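Putative fimbrium tip subunit Fim1F (Parabacteroides distasonis, PDB 3R4R) probably forms part of the tip of fimbriae, the surface filaments that mediate cell adhesion and biofilm formation. Local coordinates at residues F14-V19 and E86-F91; N46-V51 and I59-F64. One frame throughout, in Å; residues are numbered along the deposited sequence.

Contact 1 of 2, residues F14-V19 and E86-F91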
loop_
_atom_site.group_PDB
_atom_site.type_symbol
_atom_site.label_atom_id
_atom_site.label_comp_id
_atom_site.label_asym_id
_atom_site.label_seq_id
_atom_site.Cartn_x
_atom_site.Cartn_y
_atom_site.Cartn_z
ATOM N N PHE A 14 -26.562 -9.902 11.001
ATOM C CA PHE A 14 -25.316 -10.560 11.390
ATOM C C PHE A 14 -24.289 -9.630 11.945
ATOM O O PHE A 14 -24.244 -8.447 11.608
ATOM C CB PHE A 14 -24.659 -11.255 10.190
ATOM C CG PHE A 14 -25.374 -12.465 9.683
ATOM C CD1 PHE A 14 -26.368 -12.350 8.721
ATOM C CD2 PHE A 14 -25.040 -13.728 10.144
ATOM C CE1 PHE A 14 -27.034 -13.479 8.252
ATOM C CE2 PHE A 14 -25.706 -14.856 9.676
ATOM C CZ PHE A 14 -26.701 -14.725 8.734
ATOM N N ASP A 15 -23.396 -10.204 12.740
ATOM C CA ASP A 15 -22.209 -9.548 13.254
ATOM C C ASP A 15 -20.999 -10.394 12.847
ATOM O O ASP A 15 -20.948 -11.596 13.111
ATOM C CB ASP A 15 -22.269 -9.294 14.768
ATOM C CG ASP A 15 -23.279 -8.239 15.212
ATOM O OD1 ASP A 15 -24.388 -8.170 14.612
ATOM O OD2 ASP A 15 -23.006 -7.547 16.222
HETATM N N MSE A 16 -20.062 -9.769 12.141
HETATM C CA MSE A 16 -18.863 -10.417 11.612
HETATM C C MSE A 16 -17.626 -10.087 12.414
HETATM O O MSE A 16 -17.401 -8.926 12.763
HETATM C CB MSE A 16 -18.621 -9.987 10.147
HETATM C CG MSE A 16 -19.672 -10.516 9.156
HETATM SE SE MSE A 16 -19.484 -9.917 7.271
HETATM C CE MSE A 16 -17.603 -10.411 6.973
ATOM N N SER A 17 -16.812 -11.121 12.685
ATOM C CA SER A 17 -15.494 -10.990 13.304
ATOM C C SER A 17 -14.474 -10.871 12.177
ATOM O O SER A 17 -14.409 -11.756 11.318
ATOM C CB SER A 17 -15.202 -12.154 14.247
ATOM O OG SER A 17 -16.132 -12.224 15.316
ATOM N N LEU A 18 -13.734 -9.748 12.136
ATOM C CA LEU A 18 -12.791 -9.426 11.067
ATOM C C LEU A 18 -11.349 -9.379 11.575
ATOM O O LEU A 18 -11.081 -8.744 12.596
ATOM C CB LEU A 18 -13.195 -8.048 10.501
ATOM C CG LEU A 18 -13.066 -7.811 8.986
ATOM C CD1 LEU A 18 -14.206 -8.483 8.233
ATOM C CD2 LEU A 18 -13.160 -6.334 8.667
ATOM N N VAL A 19 -10.416 -10.039 10.866
ATOM C CA VAL A 19 -8.992 -10.028 11.235
ATOM C C VAL A 19 -8.190 -9.402 10.073
ATOM O O VAL A 19 -8.208 -9.951 8.974
ATOM C CB VAL A 19 -8.461 -11.433 11.620
ATOM C CG1 VAL A 19 -6.946 -11.424 11.832
ATOM C CG2 VAL A 19 -9.165 -11.963 12.865
ATOM N N GLU A 86 -20.873 -4.938 13.180
ATOM C CA GLU A 86 -22.211 -5.118 13.751
ATOM C C GLU A 86 -23.287 -4.735 12.749
ATOM O O GLU A 86 -23.123 -3.776 11.995
ATOM C CB GLU A 86 -22.436 -4.308 15.047
ATOM C CG GLU A 86 -21.470 -4.531 16.205
ATOM C CD GLU A 86 -20.182 -3.732 16.209
ATOM O OE1 GLU A 86 -19.838 -3.123 15.169
ATOM O OE2 GLU A 86 -19.540 -3.677 17.281
ATOM N N GLY A 87 -24.389 -5.473 12.783
ATOM C CA GLY A 87 -25.590 -5.219 12.002
ATOM C C GLY A 87 -25.500 -5.279 10.496
ATOM O O GLY A 87 -26.006 -4.375 9.822
ATOM N N VAL A 88 -24.903 -6.354 9.955
ATOM C CA VAL A 88 -24.882 -6.577 8.505
ATOM C C VAL A 88 -26.262 -7.169 8.167
ATOM O O VAL A 88 -26.611 -8.235 8.687
ATOM C CB VAL A 88 -23.684 -7.438 8.039
ATOM C CG1 VAL A 88 -23.718 -7.651 6.528
ATOM C CG2 VAL A 88 -22.364 -6.800 8.476
ATOM N N ARG A 89 -27.063 -6.444 7.365
ATOM C CA ARG A 89 -28.429 -6.859 7.071
ATOM C C ARG A 89 -28.504 -7.725 5.807
ATOM O O ARG A 89 -27.961 -7.379 4.751
ATOM C CB ARG A 89 -29.364 -5.641 6.922
ATOM C CG ARG A 89 -29.444 -4.787 8.188
ATOM N N THR A 90 -29.194 -8.875 5.960
ATOM C CA THR A 90 -29.520 -9.852 4.915
ATOM C C THR A 90 -31.061 -9.945 4.854
ATOM O O THR A 90 -31.722 -9.153 5.528
ATOM C CB THR A 90 -28.827 -11.209 5.153
ATOM O OG1 THR A 90 -29.016 -12.028 3.995
ATOM C CG2 THR A 90 -29.352 -11.933 6.383
ATOM N N PHE A 91 -31.644 -10.887 4.082
ATOM C CA PHE A 91 -33.105 -10.955 4.043
ATOM C C PHE A 91 -33.599 -12.408 4.336
ATOM O O PHE A 91 -34.773 -12.725 4.106
ATOM C CB PHE A 91 -33.642 -10.423 2.703
ATOM C CG PHE A 91 -33.565 -8.906 2.668
ATOM C CD1 PHE A 91 -32.401 -8.258 2.253
ATOM C CD2 PHE A 91 -34.633 -8.127 3.109
ATOM C CE1 PHE A 91 -32.311 -6.858 2.269
ATOM C CE2 PHE A 91 -34.547 -6.727 3.110
ATOM C CZ PHE A 91 -33.385 -6.102 2.691
#
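Phe14 and Val88 face each other as an antiparallel hydrogen-bonded pair. Phe14 N gives its hydrogen to Val88 O at 2.9 Å, in an almost straight bond. Val88 N returns one to Phe14 O at 2.7 Å. A third bond runs from Gly87 N to Asp15 OD1 at 3.3 Å. This N-H is well aimed but comes from above the carboxylate plane. The other oxygen, Asp15 OD2, rests against Glu86 CG at 3.4 Å. Phe14 CG lies beside the backbone N, anti to the carbonyl carbon (chi1 -70°), which starts the ring toward Thr90. The Phe14 ring meets Thr90 at its edge, with CE1 3.4 Å from the methyl CG2, which lies in the ring plane.

Gly87 and Val88 both stand opposite Phe14, a G1 beta bulge. Gly87 has a positive phi of 63°, which favours glycine. Its amide meets Phe14 O at a poor angle, and the Asp15 carboxylate takes it instead. Met16 and Leu18 pair through their backbones with Leu85 and Leu83. Ser17 and Val19 bond to Val161, so strand 12-21 sits between two strands.

Residues 14-19 fall within the inferred propeptide, so this strand is probably lost on maturation, as in FimA/Mfa1 relatives. The Asp15 and Glu86 carboxylates lie near each other without touching and would probably repel weakly; backbone bonds and the Asp15 bond to Gly87 N hold the contact.

Contact 2 of 2, residues N46-V51 and I59-F64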
loop_
_atom_site.group_PDB
_atom_site.type_symbol
_atom_site.label_atom_id
_atom_site.label_comp_id
_atom_site.label_asym_id
_atom_site.label_seq_id
_atom_site.Cartn_x
_atom_site.Cartn_y
_atom_site.Cartn_z
ATOM N N ASN A 46 -6.948 4.139 10.788
ATOM C CA ASN A 46 -8.348 4.167 10.356
ATOM C C ASN A 46 -8.555 3.245 9.154
ATOM O O ASN A 46 -7.596 2.941 8.457
ATOM C CB ASN A 46 -8.771 5.609 10.005
ATOM C CG ASN A 46 -8.032 6.232 8.837
ATOM O OD1 ASN A 46 -8.195 5.841 7.677
ATOM N ND2 ASN A 46 -7.287 7.283 9.099
ATOM N N CYS A 47 -9.775 2.812 8.899
ATOM C CA CYS A 47 -10.078 1.980 7.738
ATOM C C CYS A 47 -11.547 2.113 7.365
ATOM O O CYS A 47 -12.378 2.548 8.158
ATOM C CB CYS A 47 -9.706 0.507 7.958
ATOM S SG CYS A 47 -10.652 -0.340 9.257
ATOM N N HIS A 48 -11.831 1.715 6.125
ATOM C CA HIS A 48 -13.118 1.612 5.493
ATOM C C HIS A 48 -13.341 0.148 5.171
ATOM O O HIS A 48 -12.503 -0.467 4.519
ATOM C CB HIS A 48 -13.220 2.527 4.244
ATOM C CG HIS A 48 -14.475 2.327 3.446
ATOM N ND1 HIS A 48 -15.655 2.957 3.780
ATOM C CD2 HIS A 48 -14.680 1.581 2.338
ATOM C CE1 HIS A 48 -16.538 2.561 2.876
ATOM N NE2 HIS A 48 -16.001 1.727 2.003
ATOM N N VAL A 49 -14.436 -0.426 5.674
ATOM C CA VAL A 49 -14.763 -1.826 5.411
ATOM C C VAL A 49 -16.076 -1.840 4.642
ATOM O O VAL A 49 -17.035 -1.175 5.027
ATOM C CB VAL A 49 -14.807 -2.673 6.721
ATOM C CG1 VAL A 49 -15.323 -4.085 6.471
ATOM C CG2 VAL A 49 -13.436 -2.712 7.391
ATOM N N ALA A 50 -16.076 -2.539 3.521
ATOM C CA ALA A 50 -17.233 -2.659 2.655
ATOM C C ALA A 50 -17.586 -4.125 2.473
ATOM O O ALA A 50 -16.683 -4.941 2.309
ATOM C CB ALA A 50 -16.951 -1.985 1.309
ATOM N N VAL A 51 -18.887 -4.465 2.528
ATOM C CA VAL A 51 -19.405 -5.829 2.340
ATOM C C VAL A 51 -20.328 -5.814 1.109
ATOM O O VAL A 51 -21.222 -4.966 1.015
ATOM C CB VAL A 51 -20.119 -6.402 3.609
ATOM C CG1 VAL A 51 -20.704 -7.784 3.348
ATOM C CG2 VAL A 51 -19.169 -6.449 4.806
ATOM N N ILE A 59 -23.786 -3.956 0.456
ATOM C CA ILE A 59 -24.893 -4.160 1.392
ATOM C C ILE A 59 -24.547 -3.491 2.742
ATOM O O ILE A 59 -25.448 -3.068 3.449
ATOM C CB ILE A 59 -25.262 -5.666 1.580
ATOM C CG1 ILE A 59 -24.098 -6.493 2.213
ATOM C CG2 ILE A 59 -25.781 -6.292 0.257
ATOM C CD1 ILE A 59 -24.455 -7.894 2.707
ATOM N N TYR A 60 -23.256 -3.362 3.074
ATOM C CA TYR A 60 -22.819 -2.774 4.338
ATOM C C TYR A 60 -21.484 -2.066 4.173
ATOM O O TYR A 60 -20.645 -2.507 3.374
ATOM C CB TYR A 60 -22.703 -3.899 5.405
ATOM C CG TYR A 60 -22.121 -3.509 6.756
ATOM C CD1 TYR A 60 -22.937 -3.057 7.783
ATOM C CD2 TYR A 60 -20.763 -3.649 7.023
ATOM C CE1 TYR A 60 -22.414 -2.706 9.028
ATOM C CE2 TYR A 60 -20.225 -3.290 8.263
ATOM C CZ TYR A 60 -21.062 -2.850 9.276
ATOM O OH TYR A 60 -20.572 -2.527 10.528
ATOM N N PHE A 61 -21.267 -0.997 4.965
ATOM C CA PHE A 61 -19.967 -0.342 5.045
ATOM C C PHE A 61 -19.827 0.291 6.431
ATOM O O PHE A 61 -20.824 0.731 7.006
ATOM C CB PHE A 61 -19.724 0.698 3.921
ATOM C CG PHE A 61 -20.196 2.101 4.214
ATOM C CD1 PHE A 61 -21.497 2.489 3.921
ATOM C CD2 PHE A 61 -19.348 3.023 4.819
ATOM C CE1 PHE A 61 -21.945 3.773 4.231
ATOM C CE2 PHE A 61 -19.804 4.296 5.151
ATOM C CZ PHE A 61 -21.097 4.669 4.844
ATOM N N LYS A 62 -18.590 0.436 6.922
ATOM C CA LYS A 62 -18.335 1.097 8.199
ATOM C C LYS A 62 -16.947 1.663 8.157
ATOM O O LYS A 62 -16.042 1.078 7.542
ATOM C CB LYS A 62 -18.539 0.125 9.385
ATOM C CG LYS A 62 -18.248 0.684 10.765
ATOM C CD LYS A 62 -18.822 -0.208 11.860
ATOM C CE LYS A 62 -18.386 0.152 13.269
ATOM N NZ LYS A 62 -18.687 1.554 13.656
ATOM N N ASN A 63 -16.795 2.843 8.769
ATOM C CA ASN A 63 -15.532 3.548 8.899
ATOM C C ASN A 63 -15.098 3.469 10.332
ATOM O O ASN A 63 -15.831 3.936 11.219
ATOM C CB ASN A 63 -15.657 4.997 8.408
ATOM C CG ASN A 63 -15.957 5.080 6.929
ATOM O OD1 ASN A 63 -15.351 4.398 6.080
ATOM N ND2 ASN A 63 -16.867 5.954 6.583
ATOM N N PHE A 64 -13.954 2.783 10.561
ATOM C CA PHE A 64 -13.306 2.596 11.875
ATOM C C PHE A 64 -12.172 3.553 12.074
ATOM O O PHE A 64 -11.491 3.896 11.110
ATOM C CB PHE A 64 -12.759 1.174 12.042
ATOM C CG PHE A 64 -13.788 0.080 11.967
ATOM C CD1 PHE A 64 -14.145 -0.481 10.741
ATOM C CD2 PHE A 64 -14.336 -0.455 13.126
ATOM C CE1 PHE A 64 -15.063 -1.524 10.679
ATOM C CE2 PHE A 64 -15.238 -1.510 13.063
ATOM C CZ PHE A 64 -15.597 -2.042 11.841
#
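The imidazole of His48 meets Asn63 at its edge. ND1 donates to Asn63 OD1 at 2.7 Å, with the oxygen in the ring plane. His48 CG is anti to the backbone N (chi1 173°), which leans the root of the ring toward the neighbouring strand, where Asn63 and Phe61 lie. The rings of His48 and Phe61 meet rim to rim, with planes 32° apart and His48 CE1 3.4 Å from Phe61 CD2. Asn63 ND2 lies at the edge of the Phe61 ring, in its plane. On the other side of the sheet, one face of the Phe64 ring carries Lys62 CG, shifted toward the rim. Cys47 SG comes in obliquely, 3.8 Å from Phe64 CD1, and Val49 CG2 lies 3.9 Å from Phe64 CE1.

Outside the hairpin, His48 NE2 bonds Tyr127 OH and Asn63 ND2 bonds Asp115 OD1, so both side chains are fixed at two points. An alanine in place of His48 would probably leave Asn63 OD1 and Tyr127 OH without their imidazole partner and open a gap beside Phe61.

Backbone bonds join Cys47 to Phe64, Val49 to Lys62 and Val51 to Tyr60. Ile59 N also bonds Val51 O, at 2.8 Å, while the bond from Tyr60 N to that oxygen is weak. Val51 CG1 packs on Ile59 CG1 at 3.8 Å, and Val51 CG2 on Tyr60 CD2 at 3.9 Å. Ile59 and Tyr60 both face Val51, a classic beta bulge. The two strands form an antiparallel beta hairpin, consistent with the transthyretin-like beta fold described for this protein.

Contact 2 is the more buried: seven of its twelve touching residues are buried and none is exposed. Contact 1 lies nearer the surface and farther from the centre of the chain. It joins strands distant in sequence, whereas contact 2 holds one hairpin within the intervening chain. Both include a bulge, but a carboxylate answers the one in contact 1, and a shared backbone carbonyl the one in contact 2. The contacts also touch each other. Tyr60 OH probably hydrogen-bonds Glu86 O at 3.2 Å. Val88 packs on Tyr60 and Ile59, and Leu18 on Val49. The Val88-bearing face of contact 1 thus meets the Val49 and Tyr60 face of contact 2.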